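Long-range contact in SPbeta prophage-derived aminoglycoside N(3')-acetyltransferase-like protein YokD (PDB 2NYG), which probably transfers an acetyl group from acetyl-coenzyme A to an amino group of aminoglycoside antibiotics, and so may contribute to antibiotic resistance: residues A[5-19]-A[42-55]. Residues are numbered along the deposited sequence; the frame is centred on the assembly and turned at random.
With COA (coenzyme A), chain G.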
loop_
_atom_site.group_PDB
_atom_site.type_symbol
_atom_site.label_atom_id
_atom_site.label_comp_id
_atom_site.label_asym_id
_atom_site.label_seq_id
_atom_site.Cartn_x
_atom_site.Cartn_y
_atom_site.Cartn_z
ATOM N N ILE A 5 1.133 19.899 -4.646
ATOM C CA ILE A 5 0.083 19.580 -3.687
ATOM C C ILE A 5 0.290 20.434 -2.438
ATOM O O ILE A 5 -0.670 20.868 -1.817
ATOM C CB ILE A 5 0.126 18.096 -3.262
ATOM C CG1 ILE A 5 0.003 17.178 -4.482
ATOM C CG2 ILE A 5 -0.986 17.817 -2.292
ATOM C CD1 ILE A 5 -1.327 17.278 -5.200
ATOM N N VAL A 6 1.547 20.687 -2.084
ATOM C CA VAL A 6 1.860 21.488 -0.900
ATOM C C VAL A 6 1.713 22.999 -1.131
ATOM O O VAL A 6 1.434 23.762 -0.199
ATOM C CB VAL A 6 3.304 21.197 -0.399
ATOM C CG1 VAL A 6 3.644 22.075 0.782
ATOM C CG2 VAL A 6 3.436 19.748 -0.016
ATOM N N GLU A 7 1.905 23.426 -2.371
ATOM C CA GLU A 7 1.802 24.837 -2.698
ATOM C C GLU A 7 0.387 25.281 -3.050
ATOM O O GLU A 7 0.080 26.471 -3.051
ATOM C CB GLU A 7 2.772 25.168 -3.829
ATOM C CG GLU A 7 4.230 25.135 -3.375
ATOM C CD GLU A 7 5.216 25.346 -4.536
ATOM O OE1 GLU A 7 4.811 26.007 -5.537
ATOM O OE2 GLU A 7 6.385 24.869 -4.441
ATOM N N SER A 8 -0.481 24.320 -3.340
ATOM C CA SER A 8 -1.858 24.647 -3.673
ATOM C C SER A 8 -2.701 24.476 -2.417
ATOM O O SER A 8 -3.926 24.471 -2.479
ATOM C CB SER A 8 -2.374 23.734 -4.788
ATOM O OG SER A 8 -2.291 22.372 -4.408
ATOM N N THR A 9 -2.030 24.340 -1.271
ATOM C CA THR A 9 -2.707 24.157 0.013
ATOM C C THR A 9 -2.521 25.342 0.957
ATOM O O THR A 9 -1.418 25.612 1.426
ATOM C CB THR A 9 -2.210 22.880 0.731
ATOM O OG1 THR A 9 -2.263 21.771 -0.172
ATOM C CG2 THR A 9 -3.091 22.571 1.928
ATOM N N THR A 10 -3.616 26.035 1.239
ATOM C CA THR A 10 -3.617 27.199 2.120
ATOM C C THR A 10 -2.999 26.844 3.481
ATOM O O THR A 10 -2.015 27.450 3.898
ATOM C CB THR A 10 -5.089 27.762 2.249
ATOM O OG1 THR A 10 -5.150 28.806 3.238
ATOM C CG2 THR A 10 -6.062 26.637 2.590
ATOM N N PHE A 11 -3.570 25.854 4.162
ATOM C CA PHE A 11 -3.067 25.394 5.457
ATOM C C PHE A 11 -3.193 23.869 5.438
ATOM O O PHE A 11 -3.968 23.320 4.658
ATOM C CB PHE A 11 -3.895 25.993 6.601
ATOM N N PRO A 12 -2.438 23.164 6.298
ATOM C CA PRO A 12 -2.491 21.699 6.339
ATOM C C PRO A 12 -3.850 21.091 6.695
ATOM O O PRO A 12 -4.514 21.529 7.637
ATOM C CB PRO A 12 -1.432 21.336 7.390
ATOM C CG PRO A 12 -0.555 22.511 7.451
ATOM C CD PRO A 12 -1.496 23.669 7.311
ATOM N N ARG A 13 -4.257 20.074 5.942
ATOM C CA ARG A 13 -5.509 19.382 6.226
ATOM C C ARG A 13 -5.117 18.312 7.247
ATOM O O ARG A 13 -4.210 17.527 7.000
ATOM C CB ARG A 13 -6.063 18.697 4.970
ATOM C CG ARG A 13 -5.872 19.462 3.670
ATOM C CD ARG A 13 -6.684 20.721 3.636
ATOM N NE ARG A 13 -6.527 21.399 2.361
ATOM C CZ ARG A 13 -7.255 22.443 1.976
ATOM N NH1 ARG A 13 -8.189 22.939 2.774
ATOM N NH2 ARG A 13 -7.063 22.976 0.775
ATOM N N THR A 14 -5.790 18.284 8.391
ATOM C CA THR A 14 -5.481 17.301 9.419
ATOM C C THR A 14 -6.645 16.371 9.712
ATOM O O THR A 14 -7.777 16.602 9.278
ATOM C CB THR A 14 -5.078 17.980 10.742
ATOM O OG1 THR A 14 -6.180 18.747 11.233
ATOM C CG2 THR A 14 -3.878 18.899 10.534
ATOM N N LYS A 15 -6.345 15.315 10.459
ATOM C CA LYS A 15 -7.345 14.347 10.859
ATOM C C LYS A 15 -8.558 15.081 11.409
ATOM O O LYS A 15 -9.688 14.783 11.068
ATOM C CB LYS A 15 -6.790 13.435 11.948
ATOM C CG LYS A 15 -7.761 12.356 12.380
ATOM C CD LYS A 15 -7.216 11.551 13.539
ATOM C CE LYS A 15 -7.147 12.396 14.802
ATOM N NZ LYS A 15 -6.468 11.679 15.915
ATOM N N GLN A 16 -8.298 16.064 12.255
ATOM C CA GLN A 16 -9.347 16.849 12.887
ATOM C C GLN A 16 -10.120 17.753 11.941
ATOM O O GLN A 16 -11.339 17.874 12.053
ATOM C CB GLN A 16 -8.744 17.711 13.991
ATOM C CG GLN A 16 -9.753 18.532 14.785
ATOM C CD GLN A 16 -9.076 19.616 15.605
ATOM O OE1 GLN A 16 -7.970 19.414 16.111
ATOM N NE2 GLN A 16 -9.745 20.769 15.745
ATOM N N SER A 17 -9.413 18.413 11.030
ATOM C CA SER A 17 -10.078 19.314 10.108
ATOM C C SER A 17 -10.853 18.508 9.082
ATOM O O SER A 17 -11.861 18.976 8.564
ATOM C CB SER A 17 -9.074 20.237 9.412
ATOM O OG SER A 17 -8.463 19.590 8.319
ATOM N N ILE A 18 -10.368 17.306 8.784
ATOM C CA ILE A 18 -11.050 16.440 7.837
ATOM C C ILE A 18 -12.234 15.834 8.574
ATOM O O ILE A 18 -13.290 15.624 7.991
ATOM C CB ILE A 18 -10.116 15.311 7.291
ATOM C CG1 ILE A 18 -9.122 15.897 6.295
ATOM C CG2 ILE A 18 -10.915 14.232 6.602
ATOM C CD1 ILE A 18 -8.184 14.861 5.679
ATOM N N THR A 19 -12.060 15.559 9.861
ATOM C CA THR A 19 -13.137 15.001 10.658
ATOM C C THR A 19 -14.260 16.021 10.676
ATOM O O THR A 19 -15.432 15.681 10.518
ATOM C CB THR A 19 -12.709 14.728 12.107
ATOM O OG1 THR A 19 -11.825 13.611 12.140
ATOM C CG2 THR A 19 -13.888 14.377 12.946
ATOM N N ILE A 42 -7.557 16.415 -1.931
ATOM C CA ILE A 42 -7.846 17.013 -0.641
ATOM C C ILE A 42 -6.927 18.171 -0.286
ATOM O O ILE A 42 -7.310 19.066 0.477
ATOM C CB ILE A 42 -7.763 15.963 0.483
ATOM C CG1 ILE A 42 -8.773 14.848 0.229
ATOM C CG2 ILE A 42 -8.041 16.616 1.826
ATOM C CD1 ILE A 42 -8.644 13.699 1.192
ATOM N N GLY A 43 -5.730 18.160 -0.865
ATOM C CA GLY A 43 -4.749 19.175 -0.548
ATOM C C GLY A 43 -3.822 18.445 0.404
ATOM O O GLY A 43 -4.181 17.377 0.898
ATOM N N TRP A 44 -2.645 18.992 0.671
ATOM C CA TRP A 44 -1.715 18.313 1.559
ATOM C C TRP A 44 -2.338 17.966 2.897
ATOM O O TRP A 44 -2.882 18.840 3.570
ATOM C CB TRP A 44 -0.475 19.172 1.829
ATOM C CG TRP A 44 0.574 18.394 2.575
ATOM C CD1 TRP A 44 1.272 17.334 2.102
ATOM C CD2 TRP A 44 0.964 18.548 3.948
ATOM N NE1 TRP A 44 2.068 16.807 3.082
ATOM C CE2 TRP A 44 1.898 17.531 4.229
ATOM C CE3 TRP A 44 0.608 19.438 4.969
ATOM C CZ2 TRP A 44 2.487 17.373 5.489
ATOM C CZ3 TRP A 44 1.193 19.282 6.226
ATOM C CH2 TRP A 44 2.122 18.256 6.472
ATOM N N VAL A 45 -2.274 16.697 3.290
ATOM C CA VAL A 45 -2.803 16.335 4.601
ATOM C C VAL A 45 -1.666 15.796 5.490
ATOM O O VAL A 45 -0.904 14.929 5.087
ATOM C CB VAL A 45 -3.986 15.305 4.516
ATOM C CG1 VAL A 45 -4.571 15.270 3.133
ATOM C CG2 VAL A 45 -3.542 13.952 4.939
ATOM N N ASN A 46 -1.535 16.348 6.687
ATOM C CA ASN A 46 -0.501 15.919 7.629
ATOM C C ASN A 46 -0.857 14.518 8.098
ATOM O O ASN A 46 -1.803 14.327 8.850
ATOM C CB ASN A 46 -0.433 16.902 8.809
ATOM C CG ASN A 46 0.639 16.550 9.825
ATOM O OD1 ASN A 46 1.686 16.015 9.489
ATOM N ND2 ASN A 46 0.383 16.885 11.078
ATOM N N GLY A 47 -0.080 13.549 7.631
ATOM C CA GLY A 47 -0.322 12.161 7.947
ATOM C C GLY A 47 -0.798 11.441 6.694
ATOM O O GLY A 47 -0.879 10.218 6.652
ATOM N N GLY A 48 -1.110 12.219 5.662
ATOM C CA GLY A 48 -1.570 11.660 4.409
ATOM C C GLY A 48 -2.765 10.752 4.585
ATOM O O GLY A 48 -3.718 11.092 5.283
ATOM N N ALA A 49 -2.690 9.579 3.968
ATOM C CA ALA A 49 -3.750 8.589 4.007
ATOM C C ALA A 49 -4.202 8.100 5.388
ATOM O O ALA A 49 -5.405 7.992 5.626
ATOM C CB ALA A 49 -3.352 7.418 3.169
ATOM N N VAL A 50 -3.270 7.795 6.297
ATOM C CA VAL A 50 -3.674 7.306 7.616
ATOM C C VAL A 50 -4.533 8.348 8.326
ATOM O O VAL A 50 -5.462 8.006 9.043
ATOM C CB VAL A 50 -2.460 6.919 8.549
ATOM C CG1 VAL A 50 -1.302 6.406 7.727
ATOM C CG2 VAL A 50 -2.055 8.075 9.423
ATOM N N ALA A 51 -4.237 9.622 8.112
ATOM C CA ALA A 51 -5.009 10.675 8.738
ATOM C C ALA A 51 -6.426 10.723 8.166
ATOM O O ALA A 51 -7.376 11.089 8.862
ATOM C CB ALA A 51 -4.319 12.013 8.538
ATOM N N VAL A 52 -6.576 10.355 6.898
ATOM C CA VAL A 52 -7.889 10.388 6.287
ATOM C C VAL A 52 -8.669 9.186 6.765
ATOM O O VAL A 52 -9.860 9.287 7.021
ATOM C CB VAL A 52 -7.806 10.401 4.722
ATOM C CG1 VAL A 52 -9.211 10.471 4.099
ATOM C CG2 VAL A 52 -6.997 11.604 4.267
ATOM N N ILE A 53 -7.994 8.054 6.904
ATOM C CA ILE A 53 -8.647 6.838 7.357
ATOM C C ILE A 53 -9.166 6.976 8.785
ATOM O O ILE A 53 -10.248 6.515 9.111
ATOM C CB ILE A 53 -7.686 5.649 7.325
ATOM C CG1 ILE A 53 -7.236 5.383 5.893
ATOM C CG2 ILE A 53 -8.352 4.428 7.941
ATOM C CD1 ILE A 53 -6.147 4.359 5.800
ATOM N N GLN A 54 -8.384 7.616 9.640
ATOM C CA GLN A 54 -8.763 7.783 11.027
ATOM C C GLN A 54 -9.887 8.792 11.171
ATOM O O GLN A 54 -10.719 8.689 12.066
ATOM C CB GLN A 54 -7.538 8.202 11.819
ATOM C CG GLN A 54 -6.403 7.247 11.577
ATOM C CD GLN A 54 -5.169 7.583 12.363
ATOM O OE1 GLN A 54 -4.755 8.739 12.432
ATOM N NE2 GLN A 54 -4.558 6.569 12.948
ATOM N N ALA A 55 -9.910 9.764 10.272
ATOM C CA ALA A 55 -10.948 10.777 10.291
ATOM C C ALA A 55 -12.256 10.093 9.910
ATOM O O ALA A 55 -13.323 10.430 10.415
ATOM C CB ALA A 55 -10.610 11.892 9.303
HETATM N N1A COA G . -2.038 15.104 0.915
HETATM C C2A COA G . -2.568 15.179 -0.379
HETATM N N3A COA G . -2.015 14.399 -1.375
HETATM C C4A COA G . -0.954 13.561 -1.104
HETATM C C5A COA G . -0.394 13.450 0.182
HETATM C C6A COA G . -0.944 14.242 1.204
HETATM N N6A COA G . -0.458 14.187 2.437
HETATM N N7A COA G . 0.628 12.546 0.131
HETATM C C8A COA G . 0.714 12.091 -1.154
HETATM N N9A COA G . -0.281 12.733 -1.921
HETATM C C1B COA G . -0.604 12.608 -3.362
HETATM C C2B COA G . 0.479 11.986 -4.290
HETATM O O2B COA G . 1.616 12.841 -4.538
HETATM C C3B COA G . -0.315 11.686 -5.548
HETATM O O3B COA G . -0.267 12.939 -6.298
HETATM P P3B COA G . 0.146 13.081 -7.873
HETATM O O7A COA G . 0.433 11.685 -8.480
HETATM O O8A COA G . 1.432 13.863 -7.994
HETATM O O9A COA G . -0.968 13.798 -8.593
HETATM C C4B COA G . -1.737 11.336 -5.033
HETATM O O4B COA G . -1.814 11.911 -3.709
HETATM C C5B COA G . -2.033 9.801 -4.932
HETATM O O5B COA G . -3.400 9.681 -4.436
HETATM P P1A COA G . -4.419 8.692 -5.144
HETATM O O1A COA G . -5.763 8.754 -4.495
HETATM O O2A COA G . -3.864 7.261 -5.128
HETATM O O3A COA G . -4.403 9.212 -6.604
HETATM P P2A COA G . -5.155 10.514 -7.164
HETATM O O4A COA G . -4.129 11.426 -7.734
HETATM O O5A COA G . -5.971 11.253 -6.108
HETATM O O6A COA G . -6.115 9.776 -8.253
HETATM C CBP COA G . -8.096 8.194 -8.292
HETATM C CCP COA G . -7.521 9.618 -8.028
HETATM C CDP COA G . -7.204 7.418 -9.291
HETATM C CEP COA G . -8.183 7.494 -6.917
HETATM C CAP COA G . -9.462 8.349 -9.044
HETATM O OAP COA G . -9.664 9.762 -9.278
HETATM C C9P COA G . -10.701 7.796 -8.297
HETATM O O9P COA G . -11.667 8.714 -8.014
HETATM N N8P COA G . -10.889 6.514 -7.890
HETATM C C7P COA G . -12.022 6.128 -7.019
HETATM C C6P COA G . -11.727 5.182 -5.846
HETATM O O HOH W 1 -4.125 10.631 14.638
#
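Trp44 is the large bump of 42-55, and residues 5-12 form the bracket that receives it. With CG anti to the backbone N (chi1 -172°), its indole lies alongside Val6, whose CG2 is 3.9 Å from CD1, while Pro12 meets the rim at the benzo end, CB 3.5 Å from CZ3. At its backbone, Trp44 N donates an almost straight hydrogen bond (164°) to Thr9 OG1. Beyond the indole the two segments pair through a single bridge: Arg13 N reaches Trp44 O at 3.0 Å in the carbonyl plane, and Asn46 N returns a bond to Arg13 O. This bridged loop forms part of the adenine site of coenzyme A. Val45 reads the base with its backbone, N donating to N1A and O accepting from N6A (2.8 Å), and Ile5 CG2 comes within 3.6 Å of C2A, so the N-terminal segment helps to wall the pocket. Downstream, a type II turn from Val45 to Gly48 leads into helix 48-60, and the Thr14-Ser17 capping box opens helix 15-25; the short segments 15-19 and 48-55 cross at -44°, with axes 8.4 Å apart. The Ala55 methyl is the bump there, set among Lys15 O, Thr19 OG1 and Ile18 CG2 (3.6 Å from the last), while the CD1 end of Ile18 meets Val52 CG2 at 3.7 Å. At the margin Lys15 crosses Gln54 at an angle, a water joining NZ to OE1, while Gln54 NE2 hydrogen-bonds to Tyr122 OH; Asn46 ND2 hydrogen-bonds to Ile94 O and Ser97 OG of the second subunit.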